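Local coordinates for protein L-amino acid deaminase (Proteus vulgaris, PDB 5I39) that binds FAD and probably uses it as an oxidoreductase to deaminate L-amino acids, working at the bacterial membrane, at residues A[40-45]-A[61-66]; A[113-118]-A[186-191]; A[209-214]-A[224-229]. All coordinates share one frame; numbering follows the deposited sequence.

Contact 1 of 3, residues A[40-45]-A[61-66]; sequences VVVVGA and LSVVIV. With FAD (flavin-adenine dinucleotide), chain B.
V40 to V43 and V63 to V66 pair as parallel strands whose axes come within 4.7 Å at 23°. Five backbone hydrogen bonds tie them, beginning with V40 N to S62 O and ending just past the strand, where G44 N reaches V66 O at 2.9 Å. V42 turns both its N and its O to strand 63-66: its N gives to V64 O at 2.8 Å and its O accepts from V66 N.

V40, V42, V63 and I65 line one face of the sheet. There CG2 of V42 meets CG1 of V63 obliquely at 3.8 Å, while CG1 of I65 lies against CB of V42. Helix 47-58 covers this face, its L56 resting on V40 and V63. With V40 to V43, helix 47-58 and V63 to V66 in sequence, this is the beta-alpha-beta crossover that opens a Rossmann-type FAD domain, and G44 probably begins its glycine-rich GxGxxG turn. Branched valine and isoleucine suit this helix-facing layer, filling it with short, rigid side chains; on the other face I230 of strand 228-231 covers V41 and V64.

At the cofactor end the chain needs glycine: a CB on G44 would run into the FAD ribose, whose O4B is 3.3 Å from CA of G44. With CG1 of I65 beside the backbone N (chi1 -55°), CG2 stands anti to that N and meets G44 O at 3.3 Å and CB of A45. On the other face, CG1 of V43 lies 3.5 Å from adenine atom C6A. The carboxylate of E67, an FAD-binding residue, accepts from A45 N.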
loop_
_atom_site.group_PDB
_atom_site.type_symbol
_atom_site.label_atom_id
_atom_site.label_comp_id
_atom_site.label_asym_id
_atom_site.label_seq_id
_atom_site.Cartn_x
_atom_site.Cartn_y
_atom_site.Cartn_z
ATOM N N VAL A 40 -21.267 -5.776 -8.328
ATOM C CA VAL A 40 -19.867 -6.199 -8.410
ATOM C C VAL A 40 -19.536 -7.002 -7.160
ATOM O O VAL A 40 -19.909 -6.607 -6.055
ATOM C CB VAL A 40 -18.886 -5.004 -8.493
ATOM C CG1 VAL A 40 -17.459 -5.492 -8.734
ATOM C CG2 VAL A 40 -19.298 -4.028 -9.583
ATOM N N VAL A 41 -18.836 -8.122 -7.343
ATOM C CA VAL A 41 -18.260 -8.865 -6.225
ATOM C C VAL A 41 -16.746 -8.691 -6.264
ATOM O O VAL A 41 -16.110 -8.909 -7.295
ATOM C CB VAL A 41 -18.658 -10.352 -6.243
ATOM C CG1 VAL A 41 -17.969 -11.119 -5.118
ATOM C CG2 VAL A 41 -20.170 -10.476 -6.111
ATOM N N VAL A 42 -16.186 -8.285 -5.128
ATOM C CA VAL A 42 -14.754 -8.075 -4.974
ATOM C C VAL A 42 -14.204 -9.207 -4.113
ATOM O O VAL A 42 -14.734 -9.490 -3.042
ATOM C CB VAL A 42 -14.482 -6.713 -4.307
ATOM C CG1 VAL A 42 -12.996 -6.506 -4.034
ATOM C CG2 VAL A 42 -15.022 -5.573 -5.159
ATOM N N VAL A 43 -13.151 -9.850 -4.606
ATOM C CA VAL A 43 -12.448 -10.890 -3.861
ATOM C C VAL A 43 -11.283 -10.242 -3.117
ATOM O O VAL A 43 -10.296 -9.829 -3.738
ATOM C CB VAL A 43 -11.936 -11.999 -4.803
ATOM C CG1 VAL A 43 -11.187 -13.074 -4.027
ATOM C CG2 VAL A 43 -13.095 -12.613 -5.580
ATOM N N GLY A 44 -11.413 -10.152 -1.794
ATOM C CA GLY A 44 -10.356 -9.639 -0.918
ATOM C C GLY A 44 -10.694 -8.299 -0.283
ATOM O O GLY A 44 -11.055 -7.345 -0.980
ATOM N N ALA A 45 -10.570 -8.236 1.046
ATOM C CA ALA A 45 -10.773 -7.002 1.817
ATOM C C ALA A 45 -9.455 -6.457 2.377
ATOM O O ALA A 45 -9.353 -6.109 3.558
ATOM C CB ALA A 45 -11.784 -7.224 2.932
ATOM N N LEU A 61 -23.061 1.603 -8.080
ATOM C CA LEU A 61 -23.121 0.140 -8.123
ATOM C C LEU A 61 -23.140 -0.443 -6.720
ATOM O O LEU A 61 -22.448 0.050 -5.834
ATOM C CB LEU A 61 -21.915 -0.405 -8.885
ATOM C CG LEU A 61 -21.821 0.050 -10.344
ATOM C CD1 LEU A 61 -20.444 -0.241 -10.917
ATOM C CD2 LEU A 61 -22.906 -0.596 -11.194
ATOM N N SER A 62 -23.936 -1.490 -6.515
ATOM C CA SER A 62 -23.866 -2.258 -5.272
ATOM C C SER A 62 -22.624 -3.150 -5.294
ATOM O O SER A 62 -22.260 -3.715 -6.335
ATOM C CB SER A 62 -25.125 -3.091 -5.065
ATOM O OG SER A 62 -25.277 -4.047 -6.093
ATOM N N VAL A 63 -21.972 -3.263 -4.142
ATOM C CA VAL A 63 -20.724 -4.013 -4.042
ATOM C C VAL A 63 -20.740 -4.905 -2.815
ATOM O O VAL A 63 -21.099 -4.468 -1.720
ATOM C CB VAL A 63 -19.487 -3.091 -3.975
ATOM C CG1 VAL A 63 -18.206 -3.915 -3.942
ATOM C CG2 VAL A 63 -19.453 -2.137 -5.161
ATOM N N VAL A 64 -20.337 -6.157 -3.021
ATOM C CA VAL A 64 -20.058 -7.087 -1.942
ATOM C C VAL A 64 -18.593 -7.493 -2.040
ATOM O O VAL A 64 -18.122 -7.860 -3.114
ATOM C CB VAL A 64 -20.965 -8.335 -2.019
ATOM C CG1 VAL A 64 -20.473 -9.453 -1.104
ATOM C CG2 VAL A 64 -22.394 -7.964 -1.655
ATOM N N ILE A 65 -17.885 -7.424 -0.914
ATOM C CA ILE A 65 -16.539 -7.975 -0.802
ATOM C C ILE A 65 -16.642 -9.289 -0.044
ATOM O O ILE A 65 -17.299 -9.357 1.001
ATOM C CB ILE A 65 -15.553 -7.050 -0.050
ATOM C CG1 ILE A 65 -15.514 -5.655 -0.687
ATOM C CG2 ILE A 65 -14.157 -7.679 -0.027
ATOM C CD1 ILE A 65 -14.582 -4.672 -0.011
ATOM N N VAL A 66 -15.973 -10.317 -0.557
ATOM C CA VAL A 66 -15.799 -11.566 0.181
ATOM C C VAL A 66 -14.328 -11.684 0.583
ATOM O O VAL A 66 -13.428 -11.443 -0.228
ATOM C CB VAL A 66 -16.330 -12.800 -0.590
ATOM C CG1 VAL A 66 -17.837 -12.681 -0.764
ATOM C CG2 VAL A 66 -15.643 -12.998 -1.936
HETATM P PA FAD B . -3.875 -7.733 1.071
HETATM O O1A FAD B . -2.951 -8.903 1.426
HETATM O O2A FAD B . -3.895 -6.620 2.102
HETATM O O5B FAD B . -5.387 -8.201 0.916
HETATM C C5B FAD B . -5.782 -9.274 0.073
HETATM C C4B FAD B . -6.921 -9.965 0.800
HETATM O O4B FAD B . -7.487 -10.964 -0.071
HETATM C C3B FAD B . -6.440 -10.691 2.058
HETATM O O3B FAD B . -7.085 -10.144 3.207
HETATM C C2B FAD B . -6.805 -12.155 1.765
HETATM O O2B FAD B . -7.181 -12.898 2.940
HETATM C C1B FAD B . -7.928 -12.022 0.753
HETATM N N9A FAD B . -8.134 -13.177 -0.126
HETATM C C8A FAD B . -7.220 -13.798 -0.845
HETATM N N7A FAD B . -7.753 -14.786 -1.593
HETATM C C5A FAD B . -9.049 -14.766 -1.308
HETATM C C6A FAD B . -10.216 -15.538 -1.726
HETATM N N6A FAD B . -10.084 -16.549 -2.608
HETATM N N1A FAD B . -11.421 -15.216 -1.217
HETATM C C2A FAD B . -11.570 -14.199 -0.357
HETATM N N3A FAD B . -10.549 -13.460 0.092
HETATM C C4A FAD B . -9.313 -13.707 -0.358
HETATM N N1 FAD B . 3.100 -0.170 0.381
HETATM C C2 FAD B . 3.276 1.153 0.465
HETATM O O2 FAD B . 2.622 1.877 -0.307
HETATM N N3 FAD B . 4.143 1.687 1.359
HETATM C C4 FAD B . 4.900 0.968 2.196
HETATM O O4 FAD B . 5.648 1.510 2.997
HETATM C C4X FAD B . 4.786 -0.496 2.154
HETATM N N5 FAD B . 5.544 -1.329 2.917
HETATM C C5X FAD B . 5.264 -2.636 2.959
HETATM C C6 FAD B . 5.874 -3.478 3.891
HETATM C C7 FAD B . 5.550 -4.828 3.989
HETATM C C7M FAD B . 6.190 -5.703 5.043
HETATM C C8 FAD B . 4.550 -5.400 3.076
HETATM C C8M FAD B . 4.134 -6.849 3.161
HETATM C C9 FAD B . 3.955 -4.565 2.128
HETATM C C9A FAD B . 4.274 -3.215 2.032
HETATM N N10 FAD B . 3.677 -2.380 1.079
HETATM C C10 FAD B . 3.806 -0.997 1.174
HETATM C "C1'" FAD B . 2.761 -2.908 0.088
HETATM C "C2'" FAD B . 1.330 -2.867 0.495
HETATM O "O2'" FAD B . 1.229 -3.243 1.865
HETATM C "C3'" FAD B . 0.578 -3.833 -0.414
HETATM O "O3'" FAD B . 0.883 -3.587 -1.812
HETATM C "C4'" FAD B . -0.923 -3.748 -0.259
HETATM O "O4'" FAD B . -1.283 -3.841 1.132
HETATM C "C5'" FAD B . -1.579 -4.875 -1.036
HETATM O "O5'" FAD B . -2.983 -4.767 -0.797
HETATM P P FAD B . -3.949 -5.970 -1.292
HETATM O O1P FAD B . -5.352 -5.552 -0.969
HETATM O O2P FAD B . -3.577 -6.366 -2.704
HETATM O O3P FAD B . -3.450 -7.231 -0.398
#

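Contact 2 of 3, residues A[113-118]-A[186-191]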
loop_
_atom_site.group_PDB
_atom_site.type_symbol
_atom_site.label_atom_id
_atom_site.label_comp_id
_atom_site.label_asym_id
_atom_site.label_seq_id
_atom_site.Cartn_x
_atom_site.Cartn_y
_atom_site.Cartn_z
ATOM N N ASP A 113 -9.619 10.409 11.140
ATOM C CA ASP A 113 -8.177 10.374 10.914
ATOM C C ASP A 113 -7.735 8.975 10.470
ATOM O O ASP A 113 -7.842 8.012 11.223
ATOM C CB ASP A 113 -7.463 10.793 12.203
ATOM C CG ASP A 113 -5.970 11.024 12.029
ATOM O OD1 ASP A 113 -5.426 10.891 10.904
ATOM O OD2 ASP A 113 -5.330 11.350 13.056
ATOM N N THR A 114 -7.206 8.883 9.252
ATOM C CA THR A 114 -6.649 7.631 8.736
ATOM C C THR A 114 -5.229 7.366 9.240
ATOM O O THR A 114 -4.699 6.282 9.003
ATOM C CB THR A 114 -6.581 7.647 7.197
ATOM O OG1 THR A 114 -5.674 8.674 6.769
ATOM C CG2 THR A 114 -7.962 7.862 6.585
ATOM N N THR A 115 -4.647 8.369 9.911
ATOM C CA THR A 115 -3.211 8.536 10.230
ATOM C C THR A 115 -2.374 9.074 9.071
ATOM O O THR A 115 -1.180 9.307 9.258
ATOM C CB THR A 115 -2.499 7.316 10.871
ATOM O OG1 THR A 115 -2.319 6.265 9.914
ATOM C CG2 THR A 115 -3.247 6.829 12.090
ATOM N N TYR A 116 -2.970 9.325 7.903
ATOM C CA TYR A 116 -2.180 9.883 6.813
ATOM C C TYR A 116 -1.653 11.258 7.204
ATOM O O TYR A 116 -2.410 12.100 7.710
ATOM C CB TYR A 116 -2.943 9.999 5.497
ATOM C CG TYR A 116 -2.002 10.337 4.354
ATOM C CD1 TYR A 116 -1.193 9.356 3.796
ATOM C CD2 TYR A 116 -1.882 11.638 3.866
ATOM C CE1 TYR A 116 -0.302 9.641 2.771
ATOM C CE2 TYR A 116 -0.996 11.936 2.838
ATOM C CZ TYR A 116 -0.216 10.933 2.289
ATOM O OH TYR A 116 0.652 11.191 1.254
ATOM N N ARG A 117 -0.359 11.463 6.967
ATOM C CA ARG A 117 0.299 12.745 7.187
ATOM C C ARG A 117 1.201 13.041 6.007
ATOM O O ARG A 117 1.828 12.134 5.457
ATOM C CB ARG A 117 1.171 12.704 8.447
ATOM C CG ARG A 117 0.429 12.401 9.740
ATOM C CD ARG A 117 -0.421 13.570 10.202
ATOM N NE ARG A 117 -1.092 13.281 11.472
ATOM C CZ ARG A 117 -2.252 12.636 11.613
ATOM N NH1 ARG A 117 -2.932 12.200 10.554
ATOM N NH2 ARG A 117 -2.747 12.439 12.829
ATOM N N THR A 118 1.272 14.313 5.632
ATOM C CA THR A 118 2.313 14.782 4.723
ATOM C C THR A 118 3.515 15.101 5.603
ATOM O O THR A 118 3.485 16.037 6.404
ATOM C CB THR A 118 1.833 15.978 3.896
ATOM O OG1 THR A 118 0.765 15.546 3.048
ATOM C CG2 THR A 118 2.938 16.507 3.012
ATOM N N PRO A 186 0.045 1.231 9.857
ATOM C CA PRO A 186 -0.681 -0.000 9.534
ATOM C C PRO A 186 -1.653 -0.502 10.602
ATOM O O PRO A 186 -2.498 -1.337 10.304
ATOM C CB PRO A 186 0.443 -1.000 9.280
ATOM C CG PRO A 186 1.567 -0.507 10.117
ATOM C CD PRO A 186 1.489 0.983 10.015
ATOM N N GLU A 187 -1.567 0.034 11.815
ATOM C CA GLU A 187 -2.526 -0.304 12.857
ATOM C C GLU A 187 -3.873 0.394 12.659
ATOM O O GLU A 187 -4.837 0.045 13.340
ATOM C CB GLU A 187 -1.968 0.043 14.236
ATOM C CG GLU A 187 -0.689 -0.704 14.599
ATOM C CD GLU A 187 0.563 -0.177 13.918
ATOM O OE1 GLU A 187 0.634 1.037 13.621
ATOM O OE2 GLU A 187 1.475 -0.990 13.664
ATOM N N VAL A 188 -3.934 1.372 11.749
ATOM C CA VAL A 188 -5.122 2.216 11.585
ATOM C C VAL A 188 -5.642 2.348 10.149
ATOM O O VAL A 188 -6.838 2.185 9.929
ATOM C CB VAL A 188 -4.870 3.639 12.144
ATOM C CG1 VAL A 188 -6.116 4.508 12.012
ATOM C CG2 VAL A 188 -4.434 3.582 13.599
ATOM N N ALA A 189 -4.775 2.674 9.192
ATOM C CA ALA A 189 -5.229 3.226 7.905
ATOM C C ALA A 189 -6.276 2.380 7.179
ATOM O O ALA A 189 -7.342 2.879 6.829
ATOM C CB ALA A 189 -4.044 3.496 6.995
ATOM N N THR A 190 -5.979 1.108 6.950
ATOM C CA THR A 190 -6.897 0.273 6.171
ATOM C C THR A 190 -8.176 -0.022 6.953
ATOM O O THR A 190 -9.241 -0.186 6.363
ATOM C CB THR A 190 -6.219 -1.017 5.697
ATOM O OG1 THR A 190 -5.021 -0.659 5.006
ATOM C CG2 THR A 190 -7.120 -1.805 4.749
ATOM N N PHE A 191 -8.071 -0.058 8.277
ATOM C CA PHE A 191 -9.238 -0.287 9.134
ATOM C C PHE A 191 -10.211 0.884 9.048
ATOM O O PHE A 191 -11.420 0.678 8.942
ATOM C CB PHE A 191 -8.798 -0.566 10.571
ATOM C CG PHE A 191 -7.879 -1.752 10.677
ATOM C CD1 PHE A 191 -8.384 -3.050 10.629
ATOM C CD2 PHE A 191 -6.502 -1.575 10.758
ATOM C CE1 PHE A 191 -7.533 -4.144 10.691
ATOM C CE2 PHE A 191 -5.649 -2.663 10.816
ATOM C CZ PHE A 191 -6.164 -3.948 10.788
#
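T115 packs its methyl onto V188 beside the start of helix 189-199, where V188 holds the N-cap position and the facing loop is folded by an Asx turn at D113 and an ST turn at T114. The tight part is small: a methyl on a valine, and a carbonyl oxygen on an alanine. CG2 of T115 lies 3.6 Å from CB of V188 and nearly as close to both its methyls, and T114 O sits 3.3 Å from CA of A189, a CH···O contact. No hydrogen bond crosses, so shape does the work. Alanine suits 189 because its short CB lets the loop carbonyl come down on the helix. OG1 of T115 sits between the backbone N and the carbonyl carbon (chi1 72°), which puts CG2 against V188; OG1 accepts from D185 N and donates to T114 O. The buried OG1 of T114 accepts from Y116 N and also bonds N107 on helix 106-110.

On the solvent side, D113 barely touches V188; its carboxylate instead faces the guanidinium of R117 end-on, one oxygen to each terminal nitrogen. OD2 takes NH2 at 2.8 Å through its syn lone pair, whereas OD1 serves two donors, R117 NH1 and, from above the carboxylate plane, T115 N.

Contact 3 of 3, residues A[209-214]-A[224-229]. With FAD (flavin-adenine dinucleotide), chain B.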
loop_
_atom_site.group_PDB
_atom_site.type_symbol
_atom_site.label_atom_id
_atom_site.label_comp_id
_atom_site.label_asym_id
_atom_site.label_seq_id
_atom_site.Cartn_x
_atom_site.Cartn_y
_atom_site.Cartn_z
ATOM N N ALA A 209 -14.333 -17.376 1.866
ATOM C CA ALA A 209 -13.421 -17.486 0.737
ATOM C C ALA A 209 -14.176 -17.657 -0.568
ATOM O O ALA A 209 -15.095 -18.472 -0.655
ATOM C CB ALA A 209 -12.485 -18.664 0.930
ATOM N N ALA A 210 -13.785 -16.888 -1.579
ATOM C CA ALA A 210 -14.222 -17.135 -2.944
ATOM C C ALA A 210 -13.465 -18.351 -3.471
ATOM O O ALA A 210 -12.236 -18.386 -3.433
ATOM C CB ALA A 210 -13.948 -15.926 -3.823
ATOM N N ARG A 211 -14.214 -19.342 -3.941
ATOM C CA ARG A 211 -13.652 -20.583 -4.485
ATOM C C ARG A 211 -13.546 -20.579 -6.004
ATOM O O ARG A 211 -12.660 -21.213 -6.561
ATOM C CB ARG A 211 -14.497 -21.786 -4.044
ATOM C CG ARG A 211 -14.620 -21.987 -2.541
ATOM C CD ARG A 211 -13.261 -22.091 -1.881
ATOM N NE ARG A 211 -13.323 -22.619 -0.519
ATOM C CZ ARG A 211 -12.346 -22.517 0.382
ATOM N NH1 ARG A 211 -11.210 -21.878 0.096
ATOM N NH2 ARG A 211 -12.509 -23.048 1.591
ATOM N N GLY A 212 -14.456 -19.888 -6.681
ATOM C CA GLY A 212 -14.458 -19.872 -8.135
ATOM C C GLY A 212 -15.620 -19.080 -8.686
ATOM O O GLY A 212 -16.232 -18.274 -7.971
ATOM N N LEU A 213 -15.916 -19.328 -9.959
ATOM C CA LEU A 213 -16.976 -18.647 -10.688
ATOM C C LEU A 213 -17.898 -19.658 -11.344
ATOM O O LEU A 213 -17.550 -20.832 -11.512
ATOM C CB LEU A 213 -16.387 -17.767 -11.793
ATOM C CG LEU A 213 -15.318 -16.749 -11.418
ATOM C CD1 LEU A 213 -14.804 -16.056 -12.670
ATOM C CD2 LEU A 213 -15.865 -15.734 -10.429
ATOM N N GLU A 214 -19.082 -19.184 -11.716
ATOM C CA GLU A 214 -19.906 -19.858 -12.716
ATOM C C GLU A 214 -20.193 -18.850 -13.811
ATOM O O GLU A 214 -20.173 -17.633 -13.576
ATOM C CB GLU A 214 -21.206 -20.398 -12.116
ATOM C CG GLU A 214 -21.023 -21.380 -10.960
ATOM C CD GLU A 214 -20.251 -22.646 -11.315
ATOM O OE1 GLU A 214 -20.205 -23.035 -12.497
ATOM O OE2 GLU A 214 -19.693 -23.277 -10.393
ATOM N N VAL A 224 -18.691 -18.165 -6.526
ATOM C CA VAL A 224 -18.963 -19.295 -5.651
ATOM C C VAL A 224 -18.053 -19.167 -4.442
ATOM O O VAL A 224 -16.832 -19.129 -4.582
ATOM C CB VAL A 224 -18.713 -20.635 -6.374
ATOM C CG1 VAL A 224 -19.024 -21.817 -5.459
ATOM C CG2 VAL A 224 -19.562 -20.719 -7.632
ATOM N N THR A 225 -18.652 -19.083 -3.261
ATOM C CA THR A 225 -17.892 -18.975 -2.022
ATOM C C THR A 225 -18.075 -20.244 -1.220
ATOM O O THR A 225 -18.860 -21.121 -1.589
ATOM C CB THR A 225 -18.314 -17.757 -1.160
ATOM O OG1 THR A 225 -19.537 -18.036 -0.464
ATOM C CG2 THR A 225 -18.462 -16.501 -2.009
ATOM N N GLU A 226 -17.353 -20.332 -0.110
ATOM C CA GLU A 226 -17.561 -21.421 0.842
ATOM C C GLU A 226 -18.939 -21.335 1.539
ATOM O O GLU A 226 -19.431 -22.345 2.043
ATOM C CB GLU A 226 -16.420 -21.477 1.864
ATOM C CG GLU A 226 -16.406 -20.354 2.885
ATOM C CD GLU A 226 -15.206 -20.437 3.804
ATOM O OE1 GLU A 226 -15.128 -21.388 4.605
ATOM O OE2 GLU A 226 -14.341 -19.549 3.723
ATOM N N LYS A 227 -19.530 -20.134 1.566
ATOM C CA LYS A 227 -20.881 -19.884 2.118
ATOM C C LYS A 227 -22.018 -19.830 1.078
ATOM O O LYS A 227 -23.107 -19.330 1.381
ATOM C CB LYS A 227 -20.879 -18.557 2.894
ATOM C CG LYS A 227 -19.908 -18.508 4.059
ATOM N N GLY A 228 -21.780 -20.344 -0.128
ATOM C CA GLY A 228 -22.770 -20.295 -1.209
ATOM C C GLY A 228 -22.410 -19.321 -2.313
ATOM O O GLY A 228 -21.373 -18.653 -2.268
ATOM N N ALA A 229 -23.287 -19.240 -3.307
ATOM C CA ALA A 229 -23.047 -18.447 -4.508
ATOM C C ALA A 229 -23.745 -17.091 -4.440
ATOM O O ALA A 229 -24.868 -16.998 -3.950
ATOM C CB ALA A 229 -23.516 -19.209 -5.735
HETATM P PA FAD B . -3.875 -7.733 1.071
HETATM O O1A FAD B . -2.951 -8.903 1.426
HETATM O O2A FAD B . -3.895 -6.620 2.102
HETATM O O5B FAD B . -5.387 -8.201 0.916
HETATM C C5B FAD B . -5.782 -9.274 0.073
HETATM C C4B FAD B . -6.921 -9.965 0.800
HETATM O O4B FAD B . -7.487 -10.964 -0.071
HETATM C C3B FAD B . -6.440 -10.691 2.058
HETATM O O3B FAD B . -7.085 -10.144 3.207
HETATM C C2B FAD B . -6.805 -12.155 1.765
HETATM O O2B FAD B . -7.181 -12.898 2.940
HETATM C C1B FAD B . -7.928 -12.022 0.753
HETATM N N9A FAD B . -8.134 -13.177 -0.126
HETATM C C8A FAD B . -7.220 -13.798 -0.845
HETATM N N7A FAD B . -7.753 -14.786 -1.593
HETATM C C5A FAD B . -9.049 -14.766 -1.308
HETATM C C6A FAD B . -10.216 -15.538 -1.726
HETATM N N6A FAD B . -10.084 -16.549 -2.608
HETATM N N1A FAD B . -11.421 -15.216 -1.217
HETATM C C2A FAD B . -11.570 -14.199 -0.357
HETATM N N3A FAD B . -10.549 -13.460 0.092
HETATM C C4A FAD B . -9.313 -13.707 -0.358
HETATM N N1 FAD B . 3.100 -0.170 0.381
HETATM C C2 FAD B . 3.276 1.153 0.465
HETATM O O2 FAD B . 2.622 1.877 -0.307
HETATM N N3 FAD B . 4.143 1.687 1.359
HETATM C C4 FAD B . 4.900 0.968 2.196
HETATM O O4 FAD B . 5.648 1.510 2.997
HETATM C C4X FAD B . 4.786 -0.496 2.154
HETATM N N5 FAD B . 5.544 -1.329 2.917
HETATM C C5X FAD B . 5.264 -2.636 2.959
HETATM C C6 FAD B . 5.874 -3.478 3.891
HETATM C C7 FAD B . 5.550 -4.828 3.989
HETATM C C7M FAD B . 6.190 -5.703 5.043
HETATM C C8 FAD B . 4.550 -5.400 3.076
HETATM C C8M FAD B . 4.134 -6.849 3.161
HETATM C C9 FAD B . 3.955 -4.565 2.128
HETATM C C9A FAD B . 4.274 -3.215 2.032
HETATM N N10 FAD B . 3.677 -2.380 1.079
HETATM C C10 FAD B . 3.806 -0.997 1.174
HETATM C "C1'" FAD B . 2.761 -2.908 0.088
HETATM C "C2'" FAD B . 1.330 -2.867 0.495
HETATM O "O2'" FAD B . 1.229 -3.243 1.865
HETATM C "C3'" FAD B . 0.578 -3.833 -0.414
HETATM O "O3'" FAD B . 0.883 -3.587 -1.812
HETATM C "C4'" FAD B . -0.923 -3.748 -0.259
HETATM O "O4'" FAD B . -1.283 -3.841 1.132
HETATM C "C5'" FAD B . -1.579 -4.875 -1.036
HETATM O "O5'" FAD B . -2.983 -4.767 -0.797
HETATM P P FAD B . -3.949 -5.970 -1.292
HETATM O O1P FAD B . -5.352 -5.552 -0.969
HETATM O O2P FAD B . -3.577 -6.366 -2.704
HETATM O O3P FAD B . -3.450 -7.231 -0.398
#
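V224 O is shared by two successive amides, R211 N at 2.7 Å and G212 N at 3.3 Å, which makes this a classic beta bulge in an antiparallel hairpin. Beyond it V224 N returns a bond to G212 O, while on the other side A210 and T225 form a non-hydrogen-bonded pair. V224 lies by the carbonyl of G212, whose backbone is almost fully extended, and CG2 of V224 is 3.7 Å from CG of E214, whose chain bends at chi2.

Before the strand, E226 grips A209 twice. Its backbone N donates to A209 O, and its carboxylate takes A209 N on OE2 at 2.9 Å, through the anti lone pair. The glutamate gets there because CG lies between its N and carbonyl carbon (chi1 72°) and the chain runs extended. The guanidinium of R211 has CB of A209 over one face, offset toward its rim. R211 NH2 stays 4.3 Å from OE1 of E226, well off the guanidinium plane, an attraction of charges without a bond.

A type I turn from T225 to G228 leads into the next strand. Threonine suits its first position: OG1 donates to G228 O at 2.6 Å, and glycine suits the last, where phi is positive.

The small CB of A210 fits between the adenine and V43 and V66, which probably helps its backbone meet the base. A210 N donates to FAD N1A and A210 O accepts from N6A, both at 2.9 Å. Reading the Watson-Crick edge of adenine with one residue's backbone is a familiar device of nucleotide-binding sites, here that of FAD.

Overall arrangement
Two of the three contacts touch FAD, both at its adenine end. Contacts 1 and 3, with centres 12 Å apart, also touch each other: CG2 of V43 meets CB of A210 at 3.8 Å, and the methyls of V66 reach A210 and T225, so the hairpin sits against the Rossmann-type sheet beside the adenine. Contact 2 touches neither: its nearest atoms are about 5 Å from those of contact 1 and about 17 Å from those of contact 3. It does not bind the cofactor; the side chain of A189 is about 10 Å from FAD. Its helix is nevertheless linked to the site, since T190 bonds the backbone of the FAD-binding S76 and touches helix 47-58, the crossover helix of contact 1.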